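Local coordinates for teichoic acid D-alanine hydrolase (Staphylococcus aureus, PDB 5ZH8), which hydrolyses the D-alanyl esters of wall teichoic acid and lipoteichoic acid, releasing D-alanine, and influences methicillin resistance and autolysis, at residues A[248-253]-A[286-291]. Sequence-based numbering, arbitrary orientation.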
loop_
_atom_site.group_PDB
_atom_site.type_symbol
_atom_site.label_atom_id
_atom_site.label_comp_id
_atom_site.label_asym_id
_atom_site.label_seq_id
_atom_site.Cartn_x
_atom_site.Cartn_y
_atom_site.Cartn_z
ATOM N N THR A 248 -12.386 -20.438 -10.529
ATOM C CA THR A 248 -12.320 -19.877 -9.193
ATOM C C THR A 248 -11.903 -21.001 -8.260
ATOM O O THR A 248 -12.452 -22.107 -8.332
ATOM C CB THR A 248 -13.700 -19.370 -8.753
ATOM O OG1 THR A 248 -14.102 -18.280 -9.591
ATOM C CG2 THR A 248 -13.689 -18.931 -7.289
ATOM N N ALA A 249 -10.939 -20.734 -7.386
ATOM C CA ALA A 249 -10.373 -21.797 -6.567
ATOM C C ALA A 249 -9.778 -21.301 -5.263
ATOM O O ALA A 249 -9.389 -20.143 -5.135
ATOM C CB ALA A 249 -9.328 -22.573 -7.360
ATOM N N PHE A 250 -9.733 -22.201 -4.289
ATOM C CA PHE A 250 -9.023 -21.962 -3.044
ATOM C C PHE A 250 -7.532 -22.101 -3.317
ATOM O O PHE A 250 -7.124 -22.840 -4.206
ATOM C CB PHE A 250 -9.482 -22.938 -1.952
ATOM C CG PHE A 250 -10.862 -22.652 -1.425
ATOM C CD1 PHE A 250 -11.050 -21.720 -0.417
ATOM C CD2 PHE A 250 -11.968 -23.307 -1.940
ATOM C CE1 PHE A 250 -12.314 -21.444 0.073
ATOM C CE2 PHE A 250 -13.238 -23.039 -1.456
ATOM C CZ PHE A 250 -13.413 -22.104 -0.449
ATOM N N TYR A 251 -6.734 -21.379 -2.539
ATOM C CA TYR A 251 -5.295 -21.209 -2.785
ATOM C C TYR A 251 -4.487 -22.478 -3.106
ATOM O O TYR A 251 -3.534 -22.414 -3.884
ATOM C CB TYR A 251 -4.652 -20.493 -1.590
ATOM C CG TYR A 251 -4.451 -21.372 -0.372
ATOM C CD1 TYR A 251 -5.508 -21.654 0.495
ATOM C CD2 TYR A 251 -3.206 -21.923 -0.084
ATOM C CE1 TYR A 251 -5.328 -22.462 1.608
ATOM C CE2 TYR A 251 -3.013 -22.730 1.031
ATOM C CZ TYR A 251 -4.077 -22.997 1.870
ATOM O OH TYR A 251 -3.886 -23.795 2.979
ATOM N N ASP A 252 -4.851 -23.615 -2.513
ATOM C CA ASP A 252 -4.030 -24.821 -2.620
ATOM C C ASP A 252 -4.595 -25.908 -3.541
ATOM O O ASP A 252 -4.070 -27.021 -3.577
ATOM C CB ASP A 252 -3.765 -25.405 -1.225
ATOM C CG ASP A 252 -2.476 -26.228 -1.162
ATOM O OD1 ASP A 252 -1.512 -25.921 -1.902
ATOM O OD2 ASP A 252 -2.430 -27.196 -0.368
ATOM N N GLU A 253 -5.643 -25.598 -4.297
ATOM C CA GLU A 253 -6.202 -26.570 -5.234
ATOM C C GLU A 253 -5.224 -26.816 -6.391
ATOM O O GLU A 253 -4.722 -25.873 -7.003
ATOM C CB GLU A 253 -7.573 -26.114 -5.740
ATOM C CG GLU A 253 -8.617 -25.981 -4.640
ATOM C CD GLU A 253 -10.033 -25.826 -5.175
ATOM O OE1 GLU A 253 -10.548 -26.753 -5.840
ATOM O OE2 GLU A 253 -10.651 -24.777 -4.911
ATOM N N GLY A 286 -10.482 -14.261 2.776
ATOM C CA GLY A 286 -9.600 -13.941 1.652
ATOM C C GLY A 286 -8.493 -14.926 1.323
ATOM O O GLY A 286 -7.324 -14.542 1.266
ATOM N N ASN A 287 -8.859 -16.184 1.074
ATOM C CA ASN A 287 -7.917 -17.177 0.544
ATOM C C ASN A 287 -8.434 -17.789 -0.759
ATOM O O ASN A 287 -8.061 -18.909 -1.112
ATOM C CB ASN A 287 -7.618 -18.267 1.583
ATOM C CG ASN A 287 -8.803 -19.180 1.847
ATOM O OD1 ASN A 287 -9.937 -18.889 1.460
ATOM N ND2 ASN A 287 -8.539 -20.301 2.512
ATOM N N LEU A 288 -9.273 -17.041 -1.475
ATOM C CA LEU A 288 -9.849 -17.502 -2.735
ATOM C C LEU A 288 -9.225 -16.770 -3.916
ATOM O O LEU A 288 -8.955 -15.574 -3.835
ATOM C CB LEU A 288 -11.352 -17.264 -2.744
ATOM C CG LEU A 288 -12.151 -17.968 -3.838
ATOM C CD1 LEU A 288 -12.350 -19.445 -3.507
ATOM C CD2 LEU A 288 -13.482 -17.257 -4.010
ATOM N N TYR A 289 -9.014 -17.504 -5.009
ATOM C CA TYR A 289 -8.481 -16.959 -6.253
ATOM C C TYR A 289 -9.543 -17.026 -7.347
ATOM O O TYR A 289 -10.178 -18.057 -7.527
ATOM C CB TYR A 289 -7.246 -17.749 -6.690
ATOM C CG TYR A 289 -6.004 -17.478 -5.874
ATOM C CD1 TYR A 289 -5.886 -17.934 -4.568
ATOM C CD2 TYR A 289 -4.937 -16.770 -6.419
ATOM C CE1 TYR A 289 -4.738 -17.689 -3.825
ATOM C CE2 TYR A 289 -3.786 -16.517 -5.688
ATOM C CZ TYR A 289 -3.689 -16.974 -4.393
ATOM O OH TYR A 289 -2.552 -16.717 -3.665
ATOM N N MET A 290 -9.726 -15.932 -8.080
ATOM C CA MET A 290 -10.743 -15.851 -9.132
ATOM C C MET A 290 -10.181 -15.197 -10.378
ATOM O O MET A 290 -9.416 -14.243 -10.283
ATOM C CB MET A 290 -11.924 -14.972 -8.698
ATOM C CG MET A 290 -12.817 -15.527 -7.619
ATOM S SD MET A 290 -14.297 -14.494 -7.413
ATOM C CE MET A 290 -15.403 -15.310 -8.559
ATOM N N THR A 291 -10.604 -15.683 -11.542
ATOM C CA THR A 291 -10.492 -14.905 -12.767
ATOM C C THR A 291 -11.523 -13.789 -12.682
ATOM O O THR A 291 -12.613 -14.003 -12.160
ATOM C CB THR A 291 -10.765 -15.740 -14.035
ATOM O OG1 THR A 291 -12.055 -16.347 -13.955
ATOM C CG2 THR A 291 -9.721 -16.825 -14.208
#
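Strands 248-250 and 288-290 run antiparallel, their N-to-C directions 160° apart, in a small three-stranded sheet of the beta-lactamase-type fold in which 288-290 is central, between 248-250 and 123-124. Ala-249 and Tyr-289 illustrate how a hydrogen-bonded pair is flanked by non-hydrogen-bonded ones, Thr-248 with Met-290 and Phe-250 with Leu-288: Ala-249 N gives to Tyr-289 O at 2.8 Å, and Tyr-289 N returns a nearly straight bond to Ala-249 O. Beyond the strand end, Tyr-251 N still reaches Asn-287 O, at 3.1 Å but more bent (141° at the hydrogen), as the chain enters the type I turn 250-253. Phe-250 N hydrogen-bonds to the anti lone pair of Glu-253 OE2, an oxygen that also meets Tyr-236 OH.

Thr-248, Phe-250, Leu-288 and Met-290 share one face; Thr-248 and Phe-250 pack on helix 231-240. With CG anti to its backbone N (chi1 -167°), Leu-288 sets CD1 squarely over the Phe-250 ring, 3.9 Å from the centroid, a CH-pi contact. Asn-287 OD1 lies in plane at that ring's edge, while ND2 is held by Leu-279 O. On the other face, the Tyr-289 ring extends to the turn, its CE1 3.6 Å from Tyr-251 CB. Met-290 bends at chi3 beside Thr-248, leaving CE 3.4 Å from Thr-248 OG1, a hydroxyl hydrogen-bonded to Asp-294 OD2.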